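Local coordinates for Box C/D snoRNA protein 1 (PDB 6THL) that is required for the accumulation of box C/D snoRNAs, and so for snoRNA processing, their transport to the nucleolus and ribosome biogenesis, at residues I11-N16 and D39-S44. Numbering follows the deposited sequence.
Sequences IRRGVN and DLFVWS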
ATOM      1  N   ILE B  11       4.842  11.566 -26.662  1.00 64.88           N
ATOM      2  CA  ILE B  11       5.896  12.589 -26.603  1.00 67.47           C
ATOM      3  C   ILE B  11       5.320  13.926 -26.261  1.00 65.82           C
ATOM      4  O   ILE B  11       4.696  14.561 -27.093  1.00 63.10           O
ATOM      5  CB  ILE B  11       6.623  12.816 -27.955  1.00 72.62           C
ATOM      6  CG1 ILE B  11       7.027  11.491 -28.616  1.00 75.16           C
ATOM      7  CG2 ILE B  11       7.850  13.710 -27.755  1.00 73.66           C
ATOM      8  CD1 ILE B  11       6.112  11.060 -29.747  1.00 76.30           C
ATOM      9  N   ARG B  12       5.560  14.365 -25.038  1.00 70.55           N
ATOM     10  CA  ARG B  12       5.168  15.681 -24.631  1.00 69.89           C
ATOM     11  C   ARG B  12       6.444  16.508 -24.602  1.00 70.80           C
ATOM     12  O   ARG B  12       7.530  15.974 -24.316  1.00 63.78           O
ATOM     13  CB  ARG B  12       4.478  15.639 -23.268  1.00 81.31           C
ATOM     14  CG  ARG B  12       3.096  14.976 -23.286  1.00100.70           C
ATOM     15  CD  ARG B  12       2.772  14.233 -21.970  1.00120.18           C
ATOM     16  NE  ARG B  12       1.332  14.183 -21.630  1.00118.96           N
ATOM     17  CZ  ARG B  12       0.821  13.732 -20.479  1.00109.18           C
ATOM     18  NH1 ARG B  12       1.606  13.260 -19.516  1.00107.60           N
ATOM     19  NH2 ARG B  12      -0.493  13.753 -20.287  1.00110.10           N
ATOM     20  N   ARG B  13       6.299  17.789 -24.965  1.00 71.68           N
ATOM     21  CA  ARG B  13       7.340  18.827 -24.878  1.00 70.37           C
ATOM     22  C   ARG B  13       8.758  18.320 -25.069  1.00 67.00           C
ATOM     23  O   ARG B  13       9.660  18.681 -24.305  1.00 64.74           O
ATOM     24  CB  ARG B  13       7.238  19.568 -23.541  1.00 78.37           C
ATOM     25  CG  ARG B  13       5.821  20.025 -23.169  1.00 88.68           C
ATOM     26  CD  ARG B  13       5.352  21.250 -23.963  1.00 88.83           C
ATOM     27  NE  ARG B  13       6.076  22.459 -23.566  1.00 87.65           N
ATOM     28  CZ  ARG B  13       6.109  23.585 -24.267  1.00 80.15           C
ATOM     29  NH1 ARG B  13       5.463  23.697 -25.421  1.00 85.20           N
ATOM     30  NH2 ARG B  13       6.799  24.606 -23.807  1.00 77.47           N
ATOM     31  N   GLY B  14       8.946  17.481 -26.086  1.00 65.49           N
ATOM     32  CA  GLY B  14      10.252  16.894 -26.382  1.00 62.83           C
ATOM     33  C   GLY B  14      10.464  15.580 -25.679  1.00 60.88           C
ATOM     34  O   GLY B  14      11.003  14.637 -26.255  1.00 63.97           O
ATOM     35  N   VAL B  15      10.020  15.509 -24.430  1.00 61.33           N
ATOM     36  CA  VAL B  15      10.267  14.348 -23.598  1.00 60.30           C
ATOM     37  C   VAL B  15       9.536  13.136 -24.100  1.00 57.66           C
ATOM     38  O   VAL B  15       8.316  13.205 -24.388  1.00 53.54           O
ATOM     39  CB  VAL B  15       9.812  14.573 -22.159  1.00 58.76           C
ATOM     40  CG1 VAL B  15       9.894  13.267 -21.387  1.00 61.22           C
ATOM     41  CG2 VAL B  15      10.685  15.632 -21.510  1.00 57.42           C
ATOM     42  N   ASN B  16      10.283  12.033 -24.179  1.00 50.41           N
ATOM     43  CA  ASN B  16       9.709  10.783 -24.626  1.00 54.37           C
ATOM     44  C   ASN B  16       9.118   9.994 -23.450  1.00 55.15           C
ATOM     45  O   ASN B  16       9.886   9.409 -22.665  1.00 54.01           O
ATOM     46  CB  ASN B  16      10.749   9.951 -25.357  1.00 52.54           C
ATOM     47  CG  ASN B  16      10.228   8.576 -25.706  1.00 52.55           C
ATOM     48  OD1 ASN B  16       9.376   8.404 -26.586  1.00 52.83           O
ATOM     49  ND2 ASN B  16      10.729   7.585 -25.008  1.00 52.77           N
ATOM     50  N   ASP B  39      -0.613  28.342 -19.126  1.00 77.37           N
ATOM     51  CA  ASP B  39      -0.179  28.357 -20.546  1.00 86.25           C
ATOM     52  C   ASP B  39       1.107  27.557 -20.829  1.00 85.43           C
ATOM     53  O   ASP B  39       1.882  27.862 -21.763  1.00 74.94           O
ATOM     54  CB  ASP B  39      -0.030  29.789 -21.075  1.00 82.03           C
ATOM     55  CG  ASP B  39       0.178  29.829 -22.567  1.00 83.76           C
ATOM     56  OD1 ASP B  39      -0.481  29.023 -23.283  1.00 76.67           O
ATOM     57  OD2 ASP B  39       1.012  30.658 -23.008  1.00 80.35           O
ATOM     58  N   LEU B  40       1.304  26.507 -20.041  1.00 86.48           N
ATOM     59  CA  LEU B  40       2.501  25.694 -20.157  1.00 91.75           C
ATOM     60  C   LEU B  40       2.318  24.223 -19.705  1.00 86.25           C
ATOM     61  O   LEU B  40       1.211  23.772 -19.386  1.00 86.11           O
ATOM     62  CB  LEU B  40       3.652  26.395 -19.418  1.00 91.23           C
ATOM     63  CG  LEU B  40       3.427  26.905 -17.999  1.00 90.12           C
ATOM     64  CD1 LEU B  40       3.182  25.757 -17.022  1.00 87.86           C
ATOM     65  CD2 LEU B  40       4.653  27.719 -17.597  1.00 91.84           C
ATOM     66  N   PHE B  41       3.408  23.468 -19.737  1.00 80.32           N
ATOM     67  CA  PHE B  41       3.391  22.116 -19.242  1.00 73.04           C
ATOM     68  C   PHE B  41       3.892  21.986 -17.805  1.00 64.41           C
ATOM     69  O   PHE B  41       4.830  22.662 -17.393  1.00 56.77           O
ATOM     70  CB  PHE B  41       4.179  21.188 -20.152  1.00 72.44           C
ATOM     71  CG  PHE B  41       3.726  19.768 -20.041  1.00 75.71           C
ATOM     72  CD1 PHE B  41       2.639  19.322 -20.772  1.00 70.81           C
ATOM     73  CD2 PHE B  41       4.334  18.903 -19.137  1.00 76.37           C
ATOM     74  CE1 PHE B  41       2.198  18.023 -20.647  1.00 71.54           C
ATOM     75  CE2 PHE B  41       3.897  17.601 -19.005  1.00 72.75           C
ATOM     76  CZ  PHE B  41       2.828  17.162 -19.762  1.00 75.24           C
ATOM     77  N   VAL B  42       3.239  21.103 -17.052  1.00 59.42           N
ATOM     78  CA  VAL B  42       3.617  20.842 -15.678  1.00 57.79           C
ATOM     79  C   VAL B  42       3.811  19.363 -15.447  1.00 52.88           C
ATOM     80  O   VAL B  42       3.341  18.513 -16.183  1.00 49.23           O
ATOM     81  CB  VAL B  42       2.634  21.440 -14.638  1.00 59.22           C
ATOM     82  CG1 VAL B  42       2.420  22.911 -14.921  1.00 60.83           C
ATOM     83  CG2 VAL B  42       1.303  20.705 -14.622  1.00 61.00           C
ATOM     84  N   TRP B  43       4.511  19.079 -14.381  1.00 53.19           N
ATOM     85  CA  TRP B  43       5.231  17.858 -14.296  1.00 57.88           C
ATOM     86  C   TRP B  43       5.144  17.306 -12.874  1.00 62.06           C
ATOM     87  O   TRP B  43       5.539  17.967 -11.904  1.00 61.84           O
ATOM     88  CB  TRP B  43       6.695  18.144 -14.653  1.00 58.57           C
ATOM     89  CG  TRP B  43       6.973  18.147 -16.100  1.00 58.17           C
ATOM     90  CD1 TRP B  43       7.321  19.217 -16.870  1.00 57.61           C
ATOM     91  CD2 TRP B  43       6.924  17.019 -16.970  1.00 55.75           C
ATOM     92  NE1 TRP B  43       7.489  18.823 -18.180  1.00 56.96           N
ATOM     93  CE2 TRP B  43       7.257  17.479 -18.268  1.00 54.57           C
ATOM     94  CE3 TRP B  43       6.622  15.664 -16.783  1.00 51.69           C
ATOM     95  CZ2 TRP B  43       7.315  16.631 -19.364  1.00 53.44           C
ATOM     96  CZ3 TRP B  43       6.661  14.815 -17.884  1.00 51.18           C
ATOM     97  CH2 TRP B  43       7.011  15.299 -19.156  1.00 54.11           C
ATOM     98  N   SER B  44       4.613  16.101 -12.750  1.00 56.49           N
ATOM     99  CA  SER B  44       4.791  15.369 -11.540  1.00 56.05           C
ATOM    100  C   SER B  44       6.245  14.845 -11.596  1.00 56.31           C
ATOM    101  O   SER B  44       6.686  14.333 -12.636  1.00 61.09           O
ATOM    102  CB  SER B  44       3.745  14.250 -11.470  1.00 55.71           C
ATOM    103  OG  SER B  44       2.538  14.677 -12.101  1.00 62.71           O
TER
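A tight beta hairpin, turned by a type I' turn from Arg12 to Val15, packs here with Arg12, Arg13 and Val15 against Phe41 and Trp43 of strand 40-49 within the BCD1 domain. No hydrogen bond joins the two segments; the hold is by side chains alone. Arginine suits both places, its methylenes giving apolar surface to the phenylalanine while the guanidinium of Arg13 continues to a carboxylate. Arg12 runs across the Phe41 ring at about a right angle, its CD 3.7 Å from Phe41 CZ, and that same ring atom lies over one face of the guanidinium, whose plane is tilted 60° from the ring. Arg13 reaches the root of the phenylalanine instead: its CG sits 3.6 Å from Phe41 CB, and kinks at chi2 (-75°) and chi3 (-70°) carry it on past Phe41, the two side chains running in opposite directions. Beyond this contact Arg13 NE forms a salt bridge with Glu71, whose other carboxylate oxygen accepts a hydrogen bond from the backbone N of Phe41. Val15, a compact branched residue, meets the six-membered ring of Trp43 obliquely, Val15 CG2 lying 4.1 Å from Trp43 CZ2. Phe41 and Trp43 also pack on each other, Phe41 CE2 standing 3.4 Å above the indole plane, over its centre. The hairpin itself joins strand 159-161 through strand 15-18, whereas strand 40-49 pairs with strands 33-35, 62-70 and 165-169 in a separate mixed sheet.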